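Local structure of ADP-ribosylation factor guanine nucleotide-exchange factor SEC7 (Saccharomyces cerevisiae, 4OIY) at residues L136-M142 with F161-N165; S128-T132 with G167-G171; L143-S149 with I186-I191. The protein activates the GTPase ARF1 at the trans-Golgi network as a guanine nucleotide-exchange factor, this chain being its catalytic Sec7 domain. One frame throughout, in Å; residues are numbered along the deposited sequence. Where two conformers were deposited one is given.

Contact 1 of 3, residues L136-M142 with F161-N165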
loop_
_atom_site.group_PDB
_atom_site.type_symbol
_atom_site.label_atom_id
_atom_site.label_comp_id
_atom_site.label_asym_id
_atom_site.label_seq_id
_atom_site.Cartn_x
_atom_site.Cartn_y
_atom_site.Cartn_z
ATOM N N LEU A 136 9.722 3.318 10.208
ATOM C CA LEU A 136 10.443 2.148 9.730
ATOM C C LEU A 136 10.013 1.797 8.311
ATOM O O LEU A 136 10.834 1.380 7.504
ATOM C CB LEU A 136 10.223 0.965 10.672
ATOM C CG LEU A 136 10.943 -0.342 10.324
ATOM C CD1 LEU A 136 12.436 -0.110 10.154
ATOM C CD2 LEU A 136 10.684 -1.380 11.402
ATOM N N SER A 137 8.729 1.992 8.006
ATOM C CA SER A 137 8.215 1.685 6.674
ATOM C C SER A 137 8.903 2.515 5.590
ATOM O O SER A 137 9.216 2.005 4.530
ATOM C CB SER A 137 6.702 1.878 6.621
ATOM O OG SER A 137 6.068 0.943 7.465
ATOM N N TYR A 138 9.159 3.797 5.858
ATOM C CA TYR A 138 9.895 4.621 4.890
ATOM C C TYR A 138 11.332 4.153 4.702
ATOM O O TYR A 138 11.852 4.139 3.594
ATOM C CB TYR A 138 9.906 6.100 5.291
ATOM C CG TYR A 138 8.570 6.748 5.092
ATOM C CD1 TYR A 138 8.228 7.313 3.868
ATOM C CD2 TYR A 138 7.635 6.770 6.110
ATOM C CE1 TYR A 138 6.986 7.889 3.676
ATOM C CE2 TYR A 138 6.405 7.352 5.934
ATOM C CZ TYR A 138 6.084 7.909 4.712
ATOM O OH TYR A 138 4.850 8.477 4.539
ATOM N N SER A 139 11.964 3.746 5.800
ATOM C CA SER A 139 13.329 3.252 5.723
ATOM C C SER A 139 13.387 1.960 4.909
ATOM O O SER A 139 14.338 1.734 4.163
ATOM C CB SER A 139 13.889 3.035 7.126
ATOM O OG SER A 139 15.222 2.596 7.070
ATOM N N LEU A 140 12.362 1.126 5.051
ATOM C CA LEU A 140 12.283 -0.124 4.314
ATOM C C LEU A 140 12.031 0.127 2.837
ATOM O O LEU A 140 12.598 -0.561 1.998
ATOM C CB LEU A 140 11.199 -1.038 4.892
ATOM C CG LEU A 140 11.515 -1.617 6.275
ATOM C CD1 LEU A 140 10.282 -2.221 6.919
ATOM C CD2 LEU A 140 12.642 -2.636 6.181
ATOM N N ILE A 141 11.188 1.106 2.512
ATOM C CA ILE A 141 10.954 1.464 1.108
ATOM C C ILE A 141 12.246 1.967 0.469
ATOM O O ILE A 141 12.584 1.595 -0.663
ATOM C CB ILE A 141 9.840 2.525 0.974
ATOM C CG1 ILE A 141 8.475 1.899 1.287
ATOM C CG2 ILE A 141 9.822 3.122 -0.435
ATOM C CD1 ILE A 141 7.382 2.907 1.536
ATOM N N MET A 142 12.984 2.795 1.194
ATOM C CA MET A 142 14.254 3.327 0.676
ATOM C C MET A 142 15.291 2.226 0.489
ATOM O O MET A 142 16.021 2.214 -0.492
ATOM C CB MET A 142 14.817 4.397 1.604
ATOM C CG MET A 142 16.135 4.959 1.110
ATOM S SD MET A 142 16.676 6.399 2.026
ATOM C CE MET A 142 16.927 5.817 3.684
ATOM N N PHE A 161 21.599 1.136 7.043
ATOM C CA PHE A 161 20.204 0.865 7.394
ATOM C C PHE A 161 19.993 0.960 8.915
ATOM O O PHE A 161 19.012 1.546 9.377
ATOM C CB PHE A 161 19.791 -0.495 6.845
ATOM C CG PHE A 161 18.378 -0.870 7.163
ATOM C CD1 PHE A 161 17.315 -0.151 6.627
ATOM C CD2 PHE A 161 18.108 -1.942 7.988
ATOM C CE1 PHE A 161 16.008 -0.499 6.916
ATOM C CE2 PHE A 161 16.807 -2.291 8.288
ATOM C CZ PHE A 161 15.756 -1.565 7.758
ATOM N N LEU A 162 20.919 0.404 9.690
ATOM C CA LEU A 162 20.888 0.531 11.148
ATOM C C LEU A 162 20.945 1.989 11.574
ATOM O O LEU A 162 20.159 2.429 12.417
ATOM C CB LEU A 162 22.044 -0.238 11.793
ATOM C CG LEU A 162 22.089 -1.738 11.519
ATOM C CD1 LEU A 162 23.353 -2.315 12.132
ATOM C CD2 LEU A 162 20.855 -2.470 12.028
ATOM N N GLU A 163 21.857 2.755 10.975
ATOM C CA GLU A 163 21.993 4.175 11.312
ATOM C C GLU A 163 20.714 4.969 11.035
ATOM O O GLU A 163 20.313 5.828 11.829
ATOM C CB GLU A 163 23.155 4.796 10.546
ATOM C CG GLU A 163 24.520 4.296 10.994
ATOM C CD GLU A 163 25.634 4.725 10.066
ATOM O OE1 GLU A 163 25.409 5.637 9.243
ATOM O OE2 GLU A 163 26.738 4.143 10.162
ATOM N N ASN A 164 20.078 4.657 9.915
ATOM C CA ASN A 164 18.878 5.361 9.473
ATOM C C ASN A 164 17.689 5.178 10.417
ATOM O O ASN A 164 16.742 5.969 10.394
ATOM C CB ASN A 164 18.498 4.927 8.056
ATOM C CG ASN A 164 19.452 5.465 7.003
ATOM O OD1 ASN A 164 20.259 6.366 7.266
ATOM N ND2 ASN A 164 19.354 4.929 5.795
ATOM N N ASN A 165 17.744 4.148 11.255
ATOM C CA ASN A 165 16.666 3.860 12.193
ATOM C C ASN A 165 17.035 4.085 13.654
ATOM O O ASN A 165 16.315 3.651 14.553
ATOM C CB ASN A 165 16.182 2.442 11.970
ATOM C CG ASN A 165 15.466 2.301 10.646
ATOM O OD1 ASN A 165 14.382 2.845 10.478
ATOM N ND2 ASN A 165 16.070 1.592 9.699
#
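Leu136 and Asn165 bring their CA atoms to 6.9 Å of each other and Ser139 and Asn164 to 7.0 Å, so part of helix 130-148 faces the last turn of helix 158-164 and the residue after it. Within the first segment the i to i+4 bonds run unbroken, Leu140 N to Leu136 O being the first.

The amide of Asn165 carries the polar link. Its ND2 donates to Ser139 OG over 2.9 Å, with an N-H...O angle of 140°, and also to the carbonyl O of Phe161 one turn back in its own segment. Both bonds are bent, and both acceptors lie tilted out of the amide plane; two partners on one nitrogen should nevertheless limit rotation of the amide. The hydroxyl reaches its donor because Ser139 OG stands anti to the backbone N (chi1 -178°).

The same ND2 lies 3.5 Å above one face of the Phe161 ring, displaced toward the rim. Around that ring Ser139 OG comes within 3.2 Å of Phe161 CE1, and Leu140 CD2 approaches Phe161 CZ obliquely at 3.7 Å. Leu136 presents its CD1 methyl to Asn165 OD1, the two side chains crossing at about a right angle. Toward the outside, Met142 bends at its thioether to set CE 3.3 Å from Asn164 ND2.

This is largely buried helix-to-helix packing inside the all-helical Sec7 domain, Asn165 joining the end of helix 158-164 to helix 130-148. Leu136 also reaches Leu179 and Leu182 of helix 176-188, and Leu140 packs on Val89 and Leu92 of helix 88-96.

Contact 2 of 3, residues S128-T132 with G167-G171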
loop_
_atom_site.group_PDB
_atom_site.type_symbol
_atom_site.label_atom_id
_atom_site.label_comp_id
_atom_site.label_asym_id
_atom_site.label_seq_id
_atom_site.Cartn_x
_atom_site.Cartn_y
_atom_site.Cartn_z
ATOM N N SER A 128 5.664 -0.650 20.428
ATOM C CA SER A 128 4.827 0.050 21.399
ATOM C C SER A 128 4.012 1.188 20.769
ATOM O O SER A 128 2.942 1.545 21.272
ATOM C CB SER A 128 5.700 0.600 22.526
ATOM O OG SER A 128 6.754 1.396 22.011
ATOM N N LYS A 129 4.512 1.744 19.665
ATOM C CA LYS A 129 3.905 2.912 19.030
ATOM C C LYS A 129 3.795 2.710 17.527
ATOM O O LYS A 129 4.714 2.179 16.897
ATOM C CB LYS A 129 4.757 4.166 19.285
ATOM C CG LYS A 129 5.112 4.425 20.739
ATOM C CD LYS A 129 3.916 4.881 21.546
ATOM C CE LYS A 129 4.333 5.236 22.963
ATOM N NZ LYS A 129 3.218 5.851 23.726
ATOM N N ALA A 130 2.684 3.157 16.951
ATOM C CA ALA A 130 2.533 3.172 15.498
ATOM C C ALA A 130 3.600 4.029 14.806
ATOM O O ALA A 130 3.995 3.733 13.684
ATOM C CB ALA A 130 1.139 3.649 15.111
ATOM N N ASP A 131 4.078 5.077 15.473
ATOM C CA ASP A 131 5.071 5.978 14.874
ATOM C C ASP A 131 6.339 5.201 14.516
ATOM O O ASP A 131 6.999 5.507 13.539
ATOM C CB ASP A 131 5.408 7.133 15.837
ATOM C CG ASP A 131 6.028 8.332 15.142
ATOM O OD1 ASP A 131 5.750 8.554 13.953
ATOM O OD2 ASP A 131 6.782 9.082 15.805
ATOM N N THR A 132 6.664 4.183 15.306
ATOM C CA THR A 132 7.825 3.339 15.021
ATOM C C THR A 132 7.629 2.579 13.715
ATOM O O THR A 132 8.514 2.568 12.869
ATOM C CB THR A 132 8.064 2.340 16.158
ATOM O OG1 THR A 132 8.228 3.055 17.391
ATOM C CG2 THR A 132 9.288 1.488 15.890
ATOM N N GLY A 167 17.101 5.358 17.217
ATOM C CA GLY A 167 16.178 6.033 18.115
ATOM C C GLY A 167 14.691 5.863 17.868
ATOM O O GLY A 167 13.891 6.449 18.593
ATOM N N ILE A 168 14.299 5.067 16.876
ATOM C CA ILE A 168 12.896 5.062 16.443
ATOM C C ILE A 168 11.935 4.304 17.355
ATOM O O ILE A 168 10.725 4.467 17.228
ATOM C CB ILE A 168 12.706 4.596 14.974
ATOM C CG1 ILE A 168 13.002 3.098 14.796
ATOM C CG2 ILE A 168 13.545 5.467 14.042
ATOM C CD1 ILE A 168 12.501 2.544 13.477
ATOM N N ASP A 169 12.459 3.493 18.274
ATOM C CA ASP A 169 11.609 2.744 19.200
ATOM C C ASP A 169 11.381 3.551 20.475
ATOM O O ASP A 169 12.013 3.310 21.497
ATOM C CB ASP A 169 12.226 1.381 19.525
ATOM C CG ASP A 169 11.322 0.522 20.399
ATOM O OD1 ASP A 169 10.083 0.700 20.357
ATOM O OD2 ASP A 169 11.854 -0.333 21.136
ATOM N N ASN A 170 10.481 4.523 20.389
ATOM C CA ASN A 170 10.158 5.402 21.512
ATOM C C ASN A 170 11.404 6.100 22.084
ATOM O O ASN A 170 11.522 6.312 23.296
ATOM C CB ASN A 170 9.398 4.614 22.593
ATOM C CG ASN A 170 8.295 5.426 23.260
ATOM O OD1 ASN A 170 7.832 6.441 22.734
ATOM N ND2 ASN A 170 7.857 4.963 24.425
ATOM N N GLY A 171 12.338 6.452 21.204
ATOM C CA GLY A 171 13.534 7.187 21.611
ATOM C C GLY A 171 14.728 6.297 21.886
ATOM O O GLY A 171 15.765 6.780 22.333
HETATM O O HOH W 1 7.569 1.700 19.487
HETATM O O HOH W 2 8.338 -1.509 21.081
#
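Thr132 and Ile168 lie with CA atoms 5.5 Å apart and Lys129 and Asn170 with theirs 7.2 Å apart, so the entry to helix 130-148 runs past an irregular loop between helices 158-164 and 176-188.

A single direct hydrogen bond spans the gap, from Thr132 OG1 to Ile168 O at 2.9 Å. The donor sits 21° off the carbonyl plane, and the C=O...O angle is 142°. One torsion serves both branches of the threonine: chi1 of -57° places OG1 beside the backbone N, where it meets the loop carbonyl, and leaves the CG2 methyl 4.2 Å from CD1 of Ile168.

Two waters extend the link. Water 1 donates to Thr132 OG1 over 2.6 Å and to Asp169 OD1 over 2.8 Å, and is also bonded to Ser128 OG; its bond from Lys129 N is weak. Water 2 accepts from Ser128 N and donates to the same Asp169 OD1. That carboxylate oxygen is therefore gripped by two waters, while Ser128 OG lies 3.8 Å from Asp169 OD1 and is joined to it through water 1. Farther out, the bent chain of Lys129 crosses the Asn170 amide and sets CE 3.7 Å from OD1. With valine in place of Thr132, Ile168 O would probably lose its side-chain donor and water 1 one of its acceptors, leaving the loop less firmly tied to the helix.

Asp169 is the centre of an inverse gamma turn, closed by a weak bond from Asn170 N to Ile168 O. The carbonyl of this compact turn thus doubles as the acceptor for the helix's threonine, a surface helix-to-loop junction within the all-helical Sec7 fold.

Contact 3 of 3, residues L143-S149 with I186-I191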
loop_
_atom_site.group_PDB
_atom_site.type_symbol
_atom_site.label_atom_id
_atom_site.label_comp_id
_atom_site.label_asym_id
_atom_site.label_seq_id
_atom_site.Cartn_x
_atom_site.Cartn_y
_atom_site.Cartn_z
ATOM N N LEU A 143 15.354 1.304 1.444
ATOM C CA LEU A 143 16.282 0.183 1.361
ATOM C C LEU A 143 15.948 -0.644 0.136
ATOM O O LEU A 143 16.837 -1.036 -0.619
ATOM C CB LEU A 143 16.183 -0.688 2.618
ATOM C CG LEU A 143 17.009 -1.974 2.583
ATOM C CD1 LEU A 143 18.501 -1.687 2.531
ATOM C CD2 LEU A 143 16.677 -2.854 3.768
ATOM N N ASN A 144 14.657 -0.892 -0.062
ATOM C CA ASN A 144 14.189 -1.693 -1.190
ATOM C C ASN A 144 14.626 -1.085 -2.513
ATOM O O ASN A 144 15.128 -1.784 -3.390
ATOM C CB ASN A 144 12.663 -1.800 -1.165
ATOM C CG ASN A 144 12.139 -2.753 -2.212
ATOM O OD1 ASN A 144 12.432 -3.948 -2.176
ATOM N ND2 ASN A 144 11.362 -2.235 -3.152
ATOM N N THR A 145 14.438 0.223 -2.636
ATOM C CA THR A 145 14.875 0.960 -3.818
ATOM C C THR A 145 16.390 0.867 -4.001
ATOM O O THR A 145 16.864 0.518 -5.082
ATOM C CB THR A 145 14.447 2.434 -3.722
ATOM O OG1 THR A 145 13.015 2.516 -3.750
ATOM C CG2 THR A 145 15.003 3.245 -4.877
ATOM N N ASP A 146 17.151 1.152 -2.948
ATOM C CA ASP A 146 18.612 1.204 -3.076
ATOM C C ASP A 146 19.234 -0.164 -3.325
ATOM O O ASP A 146 20.282 -0.250 -3.949
ATOM C CB ASP A 146 19.266 1.879 -1.866
ATOM C CG ASP A 146 19.013 3.383 -1.822
ATOM O OD1 ASP A 146 18.339 3.919 -2.737
ATOM O OD2 ASP A 146 19.490 4.026 -0.865
ATOM N N LEU A 147 18.598 -1.235 -2.858
ATOM C CA LEU A 147 19.123 -2.571 -3.122
ATOM C C LEU A 147 18.758 -3.079 -4.516
ATOM O O LEU A 147 19.566 -3.770 -5.144
ATOM C CB LEU A 147 18.658 -3.571 -2.059
ATOM C CG LEU A 147 19.286 -3.408 -0.674
ATOM C CD1 LEU A 147 18.818 -4.531 0.234
ATOM C CD2 LEU A 147 20.806 -3.386 -0.737
ATOM N N HIS A 148 17.565 -2.734 -5.005
ATOM C CA HIS A 148 17.005 -3.378 -6.197
ATOM C C HIS A 148 16.738 -2.489 -7.416
ATOM O O HIS A 148 16.712 -2.997 -8.539
ATOM C CB HIS A 148 15.704 -4.088 -5.821
ATOM C CG HIS A 148 15.900 -5.224 -4.871
ATOM N ND1 HIS A 148 15.479 -5.185 -3.558
ATOM C CD2 HIS A 148 16.495 -6.427 -5.042
ATOM C CE1 HIS A 148 15.806 -6.317 -2.964
ATOM N NE2 HIS A 148 16.422 -7.089 -3.842
ATOM N N SER A 149 16.524 -1.191 -7.213
ATOM C CA SER A 149 16.014 -0.319 -8.282
ATOM C C SER A 149 16.960 0.799 -8.695
ATOM O O SER A 149 17.066 1.117 -9.887
ATOM C CB SER A 149 14.695 0.322 -7.849
ATOM O OG SER A 149 13.724 -0.653 -7.550
ATOM N N ILE A 186 14.232 -7.897 2.844
ATOM C CA ILE A 186 14.184 -7.010 1.685
ATOM C C ILE A 186 15.228 -7.429 0.659
ATOM O O ILE A 186 14.918 -7.520 -0.526
ATOM C CB ILE A 186 14.403 -5.534 2.083
ATOM C CG1 ILE A 186 13.231 -5.027 2.935
ATOM C CG2 ILE A 186 14.601 -4.657 0.843
ATOM C CD1 ILE A 186 11.958 -4.754 2.167
ATOM N N ALA A 187 16.457 -7.664 1.113
ATOM C CA ALA A 187 17.553 -8.033 0.208
ATOM C C ALA A 187 17.232 -9.281 -0.613
ATOM O O ALA A 187 17.583 -9.358 -1.791
ATOM C CB ALA A 187 18.847 -8.236 0.986
ATOM N N ASN A 188 16.560 -10.250 0.002
ATOM C CA ASN A 188 16.318 -11.537 -0.652
ATOM C C ASN A 188 15.076 -11.566 -1.535
ATOM O O ASN A 188 14.980 -12.408 -2.431
ATOM C CB ASN A 188 16.234 -12.648 0.394
ATOM C CG ASN A 188 17.567 -12.924 1.063
ATOM O OD1 ASN A 188 18.625 -12.580 0.535
ATOM N ND2 ASN A 188 17.522 -13.567 2.222
ATOM N N ASN A 189 14.122 -10.675 -1.269
ATOM C CA ASN A 189 12.896 -10.584 -2.064
ATOM C C ASN A 189 12.403 -9.138 -2.184
ATOM O O ASN A 189 11.774 -8.602 -1.267
ATOM C CB ASN A 189 11.802 -11.484 -1.476
ATOM C CG ASN A 189 12.121 -12.969 -1.621
ATOM O OD1 ASN A 189 12.079 -13.522 -2.724
ATOM N ND2 ASN A 189 12.455 -13.619 -0.512
ATOM N N GLU A 190 12.713 -8.522 -3.324
ATOM C CA GLU A 190 12.312 -7.152 -3.642
ATOM C C GLU A 190 10.811 -6.949 -3.508
ATOM O O GLU A 190 10.035 -7.805 -3.924
ATOM C CB GLU A 190 12.717 -6.838 -5.085
ATOM C CG GLU A 190 12.319 -5.455 -5.581
ATOM C CD GLU A 190 12.721 -5.201 -7.025
ATOM O OE1 GLU A 190 13.226 -6.130 -7.686
ATOM O OE2 GLU A 190 12.535 -4.062 -7.496
ATOM N N ILE A 191 10.410 -5.812 -2.942
ATOM C CA ILE A 191 9.011 -5.397 -2.966
ATOM C C ILE A 191 8.724 -4.709 -4.300
ATOM O O ILE A 191 9.464 -3.822 -4.731
ATOM C CB ILE A 191 8.678 -4.446 -1.800
ATOM C CG1 ILE A 191 8.878 -5.179 -0.468
ATOM C CG2 ILE A 191 7.250 -3.919 -1.935
ATOM C CD1 ILE A 191 8.657 -4.324 0.758
ATOM O OXT ILE A 191 7.750 -5.028 -4.984
#
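Asn144 and Ile191 form a two-point hydrogen-bonded pair. Ile191 N donates to Asn144 OD1 at 2.9 Å, nearly straight at 162°, and Asn144 ND2 returns a bond to Ile191 O, also 2.9 Å. With CG anti to the backbone N (chi1 -173°), the asparagine amide extends from its helix to engage donor and acceptor of one residue. A third bond, longer and less direct, runs from His148 NE2 to Ala187 O (3.3 Å); the oxygen lies close to the ring plane, but the donor stands above the carbonyl plane.

The faces of the same imidazole meet aliphatic carbons. Glu190 CB sits over the ring centre, 3.5 Å from the centroid and almost on the ring normal, a CH-pi contact, and Leu147 CB lies over the opposite face, offset toward the rim. The extended Glu190 chain runs antiparallel to the His148 side chain, its carboxylate plane within 7° of parallel to the ring.

Apolar packing joins the two helices. Ile186 is a knob in a hole made by Leu143, Asn144, Leu147 and His148; its CG2 rests 3.6 Å from Asn144 CA. Leu147 CD1 touches Ala187 CB at 3.8 Å.

Ile191 O belongs to the C-terminal carboxylate, whose negative charge probably strengthens the bond from Asn144 ND2. The chain end has two amide partners, Asn144 and Gln97, the latter bonding OXT. That oxygen exists because the fragment stops here, so its bond to Gln97 would be absent from the full protein, and whether the Asn144 pair survives there is not settled by this geometry.

From the N terminus, helix 130-148, with the two residues before it, supplies the first partner of all three contacts, in the order 2, 1, 3. Contact 2 closes a loop of 34 residues from 128-132 to 167-171; contact 1, closing 18 residues, is nested inside it. Contact 3, closing 36, begins within both loops and ends beyond them at 186-191, so it crosses each. Packing makes the series continuous: Leu136 meets Ile168 between contacts 1 and 2, and Leu143 meets Phe161 between contacts 1 and 3. Contacts 2 and 3 stay about 12 Å apart (nearest atoms). Together they bind helix 158-164, the following loop and the end of helix 176-188 along one long helix.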